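Local atomic coordinates of diphosphomevalonate decarboxylase, putative (Trypanosoma brucei, PDB entry 2HKE), a protein that probably catalyses the ATP-dependent decarboxylation of (R)-5-diphosphomevalonate to isopentenyl diphosphate, a step of the mevalonate pathway to sterols and other isoprenoids. Residues 21-26 against 158-163; 83-88 against 124-129; 178-183 against 238-243; 266-271 against 352-357. The protein carries 1 engineered substitution. All coordinates share one frame; numbering follows the deposited sequence.

Interaction 1. Residues 21-26 against 158-163; sequences GKREGG and WNKGEK. With SO4 (sulfate ion), chain C.
Arg-23 reaches from the loop between strands 5-15 and 36-40 to the backbone of Lys-160 and Gly-161, where the chain leaves strand 155-159 of the N-terminal domain, an S5-like fold of the GHMP superfamily. With CG set between its backbone N and carbonyl carbon (chi1 69°) and the chain extended from there to NE, the arginine spans a gap of 9.3 Å between its CA and that of Lys-160. NH1 gives a nearly straight hydrogen bond to Lys-160 O, 2.7 Å long with an N-H...O angle of 166°. The oxygen lies close to the guanidinium plane, whereas the donor stands well above the plane of the carbonyl it approaches. Gly-161 O sits over one face of the guanidinium, 3.4 Å from NH2, too badly angled for a hydrogen bond. Lys-160 CB also lies 3.9 Å from Arg-23 NH1, while Asp-35 accepts from the Lys-160 backbone N. A second bond from NH1 to Pro-32 O fixes the rotation of the planar group further. Behind the arginine, a type II turn from Arg-23 to Gly-26 reverses the loop. At the other end of the loop segment, Lys-22 NZ binds a sulfate, probably from the crystallisation liquor, that Tyr-19, Arg-77, Ser-144, Gly-145 and Thr-200 also hold, consistent with a site for the substrate's diphosphate. At an edge of the guanidinium, in its plane, one water accepts from Arg-23 NH2 at 2.9 Å and donates to Lys-163 O at 2.6 Å.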
# COMPACT_ATOMS: atom_id res chain seq x y z
N GLY A 21 -7.42 11.40 5.07
CA GLY A 21 -7.62 12.81 5.26
C GLY A 21 -6.37 13.66 5.10
O GLY A 21 -5.32 13.37 5.72
N LYS A 22 -6.49 14.73 4.32
CA LYS A 22 -5.49 15.78 4.24
C LYS A 22 -5.90 16.99 5.10
O LYS A 22 -7.06 17.44 5.04
CB LYS A 22 -5.27 16.21 2.80
CG LYS A 22 -4.80 15.06 1.89
CD LYS A 22 -4.82 15.47 0.44
CE LYS A 22 -4.47 14.39 -0.59
NZ LYS A 22 -5.40 13.28 -0.56
N ARG A 23 -4.95 17.50 5.86
CA ARG A 23 -5.19 18.65 6.71
C ARG A 23 -5.26 19.99 5.97
O ARG A 23 -4.94 20.09 4.77
CB ARG A 23 -4.16 18.69 7.84
CG ARG A 23 -2.74 19.00 7.42
CD ARG A 23 -1.85 19.16 8.64
NE ARG A 23 -0.50 19.66 8.35
CZ ARG A 23 0.59 18.90 8.22
NH1 ARG A 23 0.51 17.58 8.22
NH2 ARG A 23 1.77 19.46 8.00
N GLU A 24 -5.72 21.03 6.68
CA GLU A 24 -5.81 22.34 6.05
C GLU A 24 -4.46 22.74 5.52
O GLU A 24 -3.49 22.64 6.23
CB GLU A 24 -6.30 23.40 7.06
CG GLU A 24 -6.41 24.81 6.40
CD GLU A 24 -7.57 24.92 5.45
OE1 GLU A 24 -8.63 24.34 5.80
OE2 GLU A 24 -7.43 25.56 4.35
N GLY A 25 -4.42 23.17 4.26
CA GLY A 25 -3.20 23.60 3.59
C GLY A 25 -2.49 22.42 2.94
O GLY A 25 -1.42 22.58 2.39
N GLY A 26 -3.11 21.24 2.99
CA GLY A 26 -2.45 20.01 2.54
C GLY A 26 -2.94 19.32 1.30
O GLY A 26 -2.44 18.24 1.00
N TRP A 158 4.67 7.27 8.05
CA TRP A 158 4.57 8.54 7.40
C TRP A 158 4.30 9.54 8.52
O TRP A 158 3.21 9.51 9.14
CB TRP A 158 3.37 8.53 6.39
CG TRP A 158 3.17 9.80 5.66
CD1 TRP A 158 3.95 10.93 5.72
CD2 TRP A 158 2.09 10.12 4.78
NE1 TRP A 158 3.42 11.91 4.92
CE2 TRP A 158 2.29 11.44 4.32
CE3 TRP A 158 0.99 9.40 4.30
CZ2 TRP A 158 1.42 12.07 3.45
CZ3 TRP A 158 0.10 10.06 3.42
CH2 TRP A 158 0.36 11.37 3.00
N ASN A 159 5.31 10.35 8.82
CA ASN A 159 5.23 11.41 9.79
C ASN A 159 4.45 12.59 9.20
O ASN A 159 4.82 13.12 8.17
CB ASN A 159 6.64 11.85 10.24
CG ASN A 159 7.45 10.71 10.74
OD1 ASN A 159 7.25 10.26 11.86
ND2 ASN A 159 8.26 10.15 9.86
N LYS A 160 3.36 13.00 9.86
CA LYS A 160 2.52 14.08 9.32
C LYS A 160 3.20 15.43 9.22
O LYS A 160 2.89 16.21 8.32
CB LYS A 160 1.20 14.23 10.10
CG LYS A 160 1.31 14.64 11.50
CD LYS A 160 -0.12 14.82 12.03
CE LYS A 160 -0.10 14.75 13.51
NZ LYS A 160 0.77 15.81 14.05
N GLY A 161 4.16 15.68 10.10
CA GLY A 161 4.84 16.97 10.12
C GLY A 161 3.94 18.07 10.67
O GLY A 161 2.71 17.88 10.91
N GLU A 162 4.55 19.20 10.93
CA GLU A 162 3.81 20.38 11.34
C GLU A 162 4.06 21.62 10.49
O GLU A 162 3.37 22.62 10.64
CB GLU A 162 4.10 20.65 12.82
CG GLU A 162 5.56 20.83 13.18
CD GLU A 162 5.76 21.19 14.66
OE1 GLU A 162 4.85 20.94 15.47
OE2 GLU A 162 6.86 21.69 15.02
N LYS A 163 4.99 21.55 9.54
CA LYS A 163 5.36 22.70 8.73
C LYS A 163 4.47 22.84 7.50
O LYS A 163 4.29 21.88 6.72
CB LYS A 163 6.83 22.61 8.31
CG LYS A 163 7.76 22.64 9.51
CD LYS A 163 9.24 22.56 9.11
CE LYS A 163 10.13 22.73 10.35
NZ LYS A 163 11.58 22.79 10.00
S SO4 C . -3.77 10.71 -2.36
O1 SO4 C . -4.79 11.73 -2.53
O2 SO4 C . -4.37 9.50 -1.84
O3 SO4 C . -3.16 10.40 -3.65
O4 SO4 C . -2.76 11.17 -1.41
O HOH W 1 4.52 19.28 7.11

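Interaction 2. Residues 83-88 against 124-129; sequences LHLRST and AALIRA
Leu-85 meets Leu-126 and Ile-127 without any ring between them; its CD1 comes up to the Leu-126 carbonyl, 3.7 Å from Leu-126 O. The nearest ring, that of His-84, stays on its own helix and carries Thr-88 CG2 over one face, 3.9 Å above the plane and offset toward the rim. Across the contact the leucine works as a fork. Leu-85 CD2 presses on Leu-126 CB at 3.8 Å and on Leu-126 CD2 at 4.0 Å, the two leucine side chains crossing at about a right angle. Leu-85 CD1 takes the other direction, over the backbone of the opposing helix, and lies 3.9 Å from Ile-127 CA and 4.1 Å from Ile-127 CG1. The first torsion of Leu-85 (chi1 176°) carries CG toward the other helix, and the second (chi2 76°) spreads the two methyls over Leu-126 and Ile-127. No hydrogen bond joins the segments: cohesion here is apolar, and Leu-85 supplies more than half of the 128 Å² buried. The contact thus ties the C-terminal end of helix 76-86 to helix 114-130. Leu-139 of helix 136-143 touches both Leu-85 and Ile-127, so that three helices meet at this point, while the Leu-126 side chain also touches Val-52 of strand 48-55 and Ala-124, Ala-125 and Ala-129 pack on strand 5-15.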
# COMPACT_ATOMS: atom_id res chain seq x y z
N LEU A 83 7.89 19.94 -10.90
CA LEU A 83 8.23 21.29 -10.41
C LEU A 83 9.15 21.25 -9.22
O LEU A 83 10.15 22.02 -9.16
CB LEU A 83 6.95 22.07 -10.01
CG LEU A 83 6.02 22.53 -11.12
CD1 LEU A 83 4.75 23.08 -10.46
CD2 LEU A 83 6.68 23.58 -12.02
N HIS A 84 8.82 20.41 -8.24
CA HIS A 84 9.64 20.30 -7.05
C HIS A 84 11.03 19.72 -7.42
O HIS A 84 12.05 20.17 -6.89
CB HIS A 84 8.98 19.43 -6.00
CG HIS A 84 9.71 19.45 -4.70
ND1 HIS A 84 9.92 20.63 -4.01
CD2 HIS A 84 10.33 18.48 -4.01
CE1 HIS A 84 10.64 20.37 -2.93
NE2 HIS A 84 10.89 19.07 -2.90
N LEU A 85 11.03 18.79 -8.34
CA LEU A 85 12.24 18.12 -8.73
C LEU A 85 13.21 19.14 -9.34
O LEU A 85 14.37 19.20 -8.98
CB LEU A 85 11.90 17.02 -9.72
CG LEU A 85 13.03 16.22 -10.35
CD1 LEU A 85 13.61 15.17 -9.33
CD2 LEU A 85 12.50 15.59 -11.65
N ARG A 86 12.70 19.95 -10.25
CA ARG A 86 13.51 20.92 -10.94
C ARG A 86 13.92 22.13 -10.13
O ARG A 86 14.78 22.88 -10.57
CB ARG A 86 12.80 21.38 -12.20
CG ARG A 86 12.76 20.35 -13.25
CD ARG A 86 12.27 20.95 -14.53
NE ARG A 86 12.40 19.97 -15.59
CZ ARG A 86 11.38 19.38 -16.20
NH1 ARG A 86 10.12 19.66 -15.90
NH2 ARG A 86 11.65 18.51 -17.13
N SER A 87 13.30 22.36 -8.99
CA SER A 87 13.74 23.39 -8.07
C SER A 87 14.76 22.90 -7.07
O SER A 87 15.18 23.68 -6.20
CB SER A 87 12.56 24.00 -7.31
OG SER A 87 12.01 23.13 -6.36
N THR A 88 15.11 21.61 -7.14
CA THR A 88 16.03 21.02 -6.20
C THR A 88 17.08 20.22 -6.93
O THR A 88 17.54 19.20 -6.45
CB THR A 88 15.26 20.17 -5.17
OG1 THR A 88 14.54 19.11 -5.84
CG2 THR A 88 14.28 21.06 -4.36
N ALA A 124 11.79 7.94 -7.39
CA ALA A 124 13.18 7.48 -7.25
C ALA A 124 13.96 7.57 -8.56
O ALA A 124 15.10 8.00 -8.55
CB ALA A 124 13.24 6.04 -6.71
N ALA A 125 13.33 7.22 -9.69
CA ALA A 125 13.97 7.30 -11.01
C ALA A 125 14.28 8.75 -11.37
O ALA A 125 15.36 9.04 -11.86
CB ALA A 125 13.07 6.63 -12.10
N LEU A 126 13.34 9.66 -11.11
CA LEU A 126 13.51 11.04 -11.44
C LEU A 126 14.62 11.69 -10.62
O LEU A 126 15.40 12.48 -11.13
CB LEU A 126 12.22 11.83 -11.25
CG LEU A 126 11.16 11.62 -12.32
CD1 LEU A 126 9.80 12.15 -11.85
CD2 LEU A 126 11.63 12.25 -13.63
N ILE A 127 14.65 11.37 -9.34
CA ILE A 127 15.61 11.98 -8.41
C ILE A 127 17.02 11.53 -8.85
O ILE A 127 17.92 12.34 -8.85
CB ILE A 127 15.32 11.60 -6.95
CG1 ILE A 127 14.15 12.42 -6.40
CG2 ILE A 127 16.54 11.82 -6.05
CD1 ILE A 127 13.50 11.77 -5.18
N ARG A 128 17.18 10.28 -9.22
CA ARG A 128 18.50 9.80 -9.66
C ARG A 128 18.90 10.50 -10.95
O ARG A 128 19.99 11.08 -11.04
CB ARG A 128 18.55 8.30 -9.81
CG ARG A 128 19.98 7.84 -10.10
CD ARG A 128 20.22 6.43 -9.93
NE ARG A 128 20.43 6.08 -8.54
CZ ARG A 128 20.80 4.88 -8.15
NH1 ARG A 128 21.00 3.90 -9.03
NH2 ARG A 128 20.95 4.66 -6.87
N ALA A 129 17.99 10.52 -11.92
CA ALA A 129 18.28 11.11 -13.24
C ALA A 129 18.64 12.58 -13.18
O ALA A 129 19.55 13.02 -13.90
CB ALA A 129 17.06 10.93 -14.19

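Interaction 3. Residues 178-183 against 238-243; sequences THWPEI and ATFAEI
A type I turn from Trp-180 to Ile-183, closed by a 3.2 Å bond from Ile-183 N to Trp-180 O, brings both of its end residues to bear on Phe-240 of helix 237-256. The tryptophan advances with the far rim of its indole: CH2 lies 4.2 Å from Phe-240 CB, which sits at the ring edge near the indole plane. The same rim is directed at the face of the phenylalanine, giving a T-shaped (edge-to-face) pair whose six-membered rings have centroids 6.0 Å apart and planes at 71°. Ile-183 completes the grip from beside the indole. Its CD1 meets the phenyl ring obliquely, 3.7 Å from Phe-240 CE2 and 3.8 Å from Phe-240 CD2, while its CB lies over one face of the Trp-180 ring, so that tryptophan and isoleucine pack as one unit. The phenyl ring points to the turn because its CG is anti to the helix backbone N (chi1 172°). All three residues are buried and no polar atom enters the contact. Two more rings, Phe-16 and Phe-301, meet Phe-240 edge-to-face, and Phe-155 of strand 155-159 touches all three residues. The cluster joins strand 155-159 and Phe-16, just past strand 5-15, of the N-terminal fold to the C-terminal one, and forms part of the hydrophobic core between helix 237-256 and the five-stranded sheet of the GHMP-type C-terminal domain, whose central strand 183-189 begins at Ile-183.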
# COMPACT_ATOMS: atom_id res chain seq x y z
N THR A 178 14.55 -7.01 8.28
CA THR A 178 15.16 -8.04 9.10
C THR A 178 14.65 -8.12 10.52
O THR A 178 14.95 -9.09 11.23
CB THR A 178 16.72 -7.86 9.16
OG1 THR A 178 17.02 -6.72 9.94
CG2 THR A 178 17.31 -7.71 7.83
N HIS A 179 13.86 -7.15 10.98
CA HIS A 179 13.49 -7.08 12.38
C HIS A 179 12.57 -8.23 12.77
O HIS A 179 12.77 -8.88 13.77
CB HIS A 179 12.87 -5.72 12.73
CG HIS A 179 12.37 -5.62 14.14
ND1 HIS A 179 13.22 -5.52 15.23
CD2 HIS A 179 11.11 -5.62 14.63
CE1 HIS A 179 12.49 -5.46 16.33
NE2 HIS A 179 11.21 -5.54 16.00
N TRP A 180 11.56 -8.51 11.96
CA TRP A 180 10.51 -9.47 12.33
C TRP A 180 10.22 -10.37 11.15
O TRP A 180 9.17 -10.24 10.51
CB TRP A 180 9.24 -8.68 12.73
CG TRP A 180 8.20 -9.43 13.55
CD1 TRP A 180 8.17 -10.75 13.85
CD2 TRP A 180 6.99 -8.87 14.07
NE1 TRP A 180 7.07 -11.05 14.59
CE2 TRP A 180 6.32 -9.91 14.74
CE3 TRP A 180 6.45 -7.59 14.09
CZ2 TRP A 180 5.13 -9.71 15.41
CZ3 TRP A 180 5.27 -7.37 14.74
CH2 TRP A 180 4.62 -8.42 15.42
N PRO A 181 11.18 -11.24 10.80
CA PRO A 181 11.04 -12.04 9.58
C PRO A 181 9.87 -13.03 9.62
O PRO A 181 9.46 -13.52 8.58
CB PRO A 181 12.36 -12.84 9.51
CG PRO A 181 13.00 -12.72 10.83
CD PRO A 181 12.45 -11.48 11.50
N GLU A 182 9.36 -13.34 10.82
CA GLU A 182 8.23 -14.23 10.94
C GLU A 182 6.92 -13.67 10.39
O GLU A 182 6.06 -14.41 9.94
CB GLU A 182 8.00 -14.63 12.36
CG GLU A 182 9.14 -15.39 12.94
CD GLU A 182 10.25 -14.51 13.58
OE1 GLU A 182 10.32 -13.25 13.45
OE2 GLU A 182 11.09 -15.15 14.25
N ILE A 183 6.77 -12.37 10.43
CA ILE A 183 5.48 -11.77 10.03
C ILE A 183 5.34 -11.81 8.51
O ILE A 183 6.29 -11.56 7.70
CB ILE A 183 5.24 -10.39 10.77
CG1 ILE A 183 3.73 -10.01 10.76
CG2 ILE A 183 6.16 -9.39 10.23
CD1 ILE A 183 3.38 -8.95 11.74
N ALA A 238 -0.05 -10.45 18.61
CA ALA A 238 -1.45 -10.24 19.02
C ALA A 238 -1.84 -8.75 19.15
O ALA A 238 -2.90 -8.34 18.68
CB ALA A 238 -1.76 -11.03 20.31
N THR A 239 -0.98 -7.95 19.80
CA THR A 239 -1.24 -6.52 19.96
C THR A 239 -1.22 -5.84 18.61
O THR A 239 -2.11 -5.01 18.29
CB THR A 239 -0.24 -5.87 20.93
OG1 THR A 239 -0.39 -6.51 22.22
CG2 THR A 239 -0.52 -4.36 21.06
N PHE A 240 -0.23 -6.19 17.80
CA PHE A 240 -0.15 -5.64 16.45
C PHE A 240 -1.43 -5.94 15.65
O PHE A 240 -2.05 -5.06 15.00
CB PHE A 240 1.08 -6.19 15.72
CG PHE A 240 1.12 -5.83 14.26
CD1 PHE A 240 1.49 -4.56 13.86
CD2 PHE A 240 0.71 -6.76 13.28
CE1 PHE A 240 1.49 -4.22 12.53
CE2 PHE A 240 0.67 -6.37 11.94
CZ PHE A 240 1.08 -5.11 11.58
N ALA A 241 -1.84 -7.21 15.70
CA ALA A 241 -3.01 -7.70 14.99
C ALA A 241 -4.30 -6.99 15.42
O ALA A 241 -5.13 -6.62 14.59
CB ALA A 241 -3.15 -9.21 15.18
N GLU A 242 -4.43 -6.82 16.71
CA GLU A 242 -5.54 -6.09 17.29
C GLU A 242 -5.65 -4.64 16.82
O GLU A 242 -6.75 -4.19 16.44
CB GLU A 242 -5.47 -6.20 18.85
CG GLU A 242 -5.75 -7.58 19.36
CD GLU A 242 -5.10 -7.88 20.74
OE1 GLU A 242 -4.66 -6.92 21.42
OE2 GLU A 242 -5.09 -9.08 21.15
N ILE A 243 -4.52 -3.93 16.81
CA ILE A 243 -4.47 -2.55 16.28
C ILE A 243 -4.89 -2.56 14.83
O ILE A 243 -5.67 -1.72 14.38
CB ILE A 243 -3.05 -1.91 16.42
CG1 ILE A 243 -2.76 -1.67 17.89
CG2 ILE A 243 -2.88 -0.63 15.52
CD1 ILE A 243 -3.70 -0.63 18.53

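Interaction 4. Residues 266-271 against 352-357; sequences TEDSYA and PKKPFE
Asp-268 and Lys-354 form a salt bridge that ties the first turn of helix 267-283 to the loop leading into strand 358-363 of the GHMP-type C-terminal domain. Lys-354 NZ donates to Asp-268 OD1 at 3.0 Å, using the syn lone pair of that oxygen, and makes a weak second bond to Asp-268 OD2 at 3.3 Å. His-351 NE2 is also bonded to OD1, so this oxygen is gripped from two residues of the same loop. The carboxylate and the lysine come from opposite directions; the bend of the lysine chain at chi3 (78°) turns CE and NZ onto the carboxylate, and Lys-354 CD lies 3.4 Å from Asp-268 OD2. The contact lies at the protein surface and buries 85 Å², all of it on these two residues. Farther in, Ala-271 touches His-351, and Phe-356 meets Phe-318 and Ala-188. The helix start that presents Asp-268 is a capping box: Ser-269 N donates to Thr-266 OG1 at 3.2 Å, and Thr-266 N returns a bond to Ser-269 OG, also 3.2 Å long and nearly straight at 166°.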
# COMPACT_ATOMS: atom_id res chain seq x y z
N THR A 266 -17.61 -5.20 0.28
CA THR A 266 -18.71 -6.03 -0.20
C THR A 266 -19.07 -7.03 0.88
O THR A 266 -18.41 -7.12 1.90
CB THR A 266 -18.29 -6.80 -1.42
OG1 THR A 266 -17.25 -7.73 -1.04
CG2 THR A 266 -17.81 -5.86 -2.55
N GLU A 267 -20.08 -7.86 0.63
CA GLU A 267 -20.40 -8.85 1.66
C GLU A 267 -19.29 -9.90 1.76
O GLU A 267 -19.18 -10.59 2.77
CB GLU A 267 -21.72 -9.52 1.37
CG GLU A 267 -22.96 -8.59 1.64
CD GLU A 267 -23.13 -8.20 3.10
OE1 GLU A 267 -22.75 -8.99 4.02
OE2 GLU A 267 -23.64 -7.06 3.36
N ASP A 268 -18.55 -10.10 0.68
CA ASP A 268 -17.36 -10.99 0.75
C ASP A 268 -16.33 -10.42 1.74
O ASP A 268 -15.79 -11.16 2.57
CB ASP A 268 -16.70 -11.16 -0.59
CG ASP A 268 -17.45 -12.06 -1.52
OD1 ASP A 268 -18.29 -12.85 -1.09
OD2 ASP A 268 -17.17 -11.95 -2.73
N SER A 269 -16.08 -9.11 1.65
CA SER A 269 -15.25 -8.42 2.65
C SER A 269 -15.71 -8.70 4.07
O SER A 269 -14.91 -9.05 4.95
CB SER A 269 -15.26 -6.91 2.42
OG SER A 269 -14.86 -6.61 1.11
N TYR A 270 -17.01 -8.50 4.32
CA TYR A 270 -17.57 -8.68 5.64
C TYR A 270 -17.53 -10.13 6.08
O TYR A 270 -17.28 -10.41 7.27
CB TYR A 270 -19.01 -8.13 5.75
CG TYR A 270 -19.15 -6.66 5.46
CD1 TYR A 270 -18.39 -5.72 6.15
CD2 TYR A 270 -20.04 -6.20 4.49
CE1 TYR A 270 -18.50 -4.36 5.88
CE2 TYR A 270 -20.16 -4.83 4.21
CZ TYR A 270 -19.42 -3.93 4.92
OH TYR A 270 -19.54 -2.58 4.65
N ALA A 271 -17.71 -11.05 5.14
CA ALA A 271 -17.59 -12.45 5.50
C ALA A 271 -16.13 -12.78 5.91
O ALA A 271 -15.91 -13.59 6.79
CB ALA A 271 -17.99 -13.30 4.33
N PRO A 352 -21.78 -18.03 1.11
CA PRO A 352 -21.56 -18.80 -0.11
C PRO A 352 -20.09 -19.04 -0.49
O PRO A 352 -19.28 -18.09 -0.45
CB PRO A 352 -22.20 -17.93 -1.18
CG PRO A 352 -23.22 -17.19 -0.45
CD PRO A 352 -22.63 -16.85 0.86
N LYS A 353 -19.76 -20.28 -0.84
CA LYS A 353 -18.38 -20.58 -1.25
C LYS A 353 -18.11 -20.03 -2.64
O LYS A 353 -18.89 -20.22 -3.61
CB LYS A 353 -18.09 -22.07 -1.19
CG LYS A 353 -18.17 -22.65 0.21
CD LYS A 353 -17.82 -24.11 0.19
CE LYS A 353 -17.96 -24.71 1.53
NZ LYS A 353 -17.40 -26.09 1.52
N LYS A 354 -16.99 -19.32 -2.75
CA LYS A 354 -16.50 -18.83 -4.03
C LYS A 354 -15.00 -18.64 -3.93
O LYS A 354 -14.46 -18.48 -2.84
CB LYS A 354 -17.18 -17.52 -4.41
CG LYS A 354 -16.84 -16.37 -3.43
CD LYS A 354 -17.63 -15.14 -3.66
CE LYS A 354 -19.04 -15.24 -3.10
NZ LYS A 354 -19.70 -13.97 -3.51
N PRO A 355 -14.30 -18.67 -5.06
CA PRO A 355 -12.86 -18.43 -4.99
C PRO A 355 -12.54 -16.95 -4.76
O PRO A 355 -13.31 -16.06 -5.14
CB PRO A 355 -12.38 -18.82 -6.39
CG PRO A 355 -13.57 -18.63 -7.26
CD PRO A 355 -14.77 -18.91 -6.43
N PHE A 356 -11.39 -16.69 -4.14
CA PHE A 356 -10.77 -15.37 -4.29
C PHE A 356 -10.41 -15.16 -5.76
O PHE A 356 -10.21 -16.14 -6.52
CB PHE A 356 -9.49 -15.24 -3.46
CG PHE A 356 -9.67 -15.51 -1.99
CD1 PHE A 356 -10.73 -14.95 -1.27
CD2 PHE A 356 -8.73 -16.26 -1.29
CE1 PHE A 356 -10.89 -15.18 0.08
CE2 PHE A 356 -8.91 -16.51 0.11
CZ PHE A 356 -9.97 -15.94 0.77
N GLU A 357 -10.27 -13.90 -6.15
CA GLU A 357 -9.77 -13.60 -7.48
C GLU A 357 -8.31 -14.05 -7.54
O GLU A 357 -7.83 -14.52 -8.55
CB GLU A 357 -9.90 -12.13 -7.78
CG GLU A 357 -11.29 -11.60 -7.73
CD GLU A 357 -12.21 -12.38 -8.67
OE1 GLU A 357 -12.05 -12.21 -9.91
OE2 GLU A 357 -13.04 -13.18 -8.17

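In the fold
Interactions 1 and 2 both belong to the N-terminal domain, the second nested in the chain loop that the first closes, yet their nearest atoms stay about 12 Å apart. Interaction 3 appears to lie where the two domains meet, its centre about 27 Å from that of interaction 1 and 26 Å from that of interaction 4; helices 237-256 and 267-283, which carry one side of each of the latter two, follow each other in the chain. Interactions 2 and 4 stand on opposite sides of the chain's centre, about 43 Å between centres. Interaction 1 alone adjoins the bound sulfate, which sits where helix 199-209 faces the N-terminal domain, consistent with the substrate pocket.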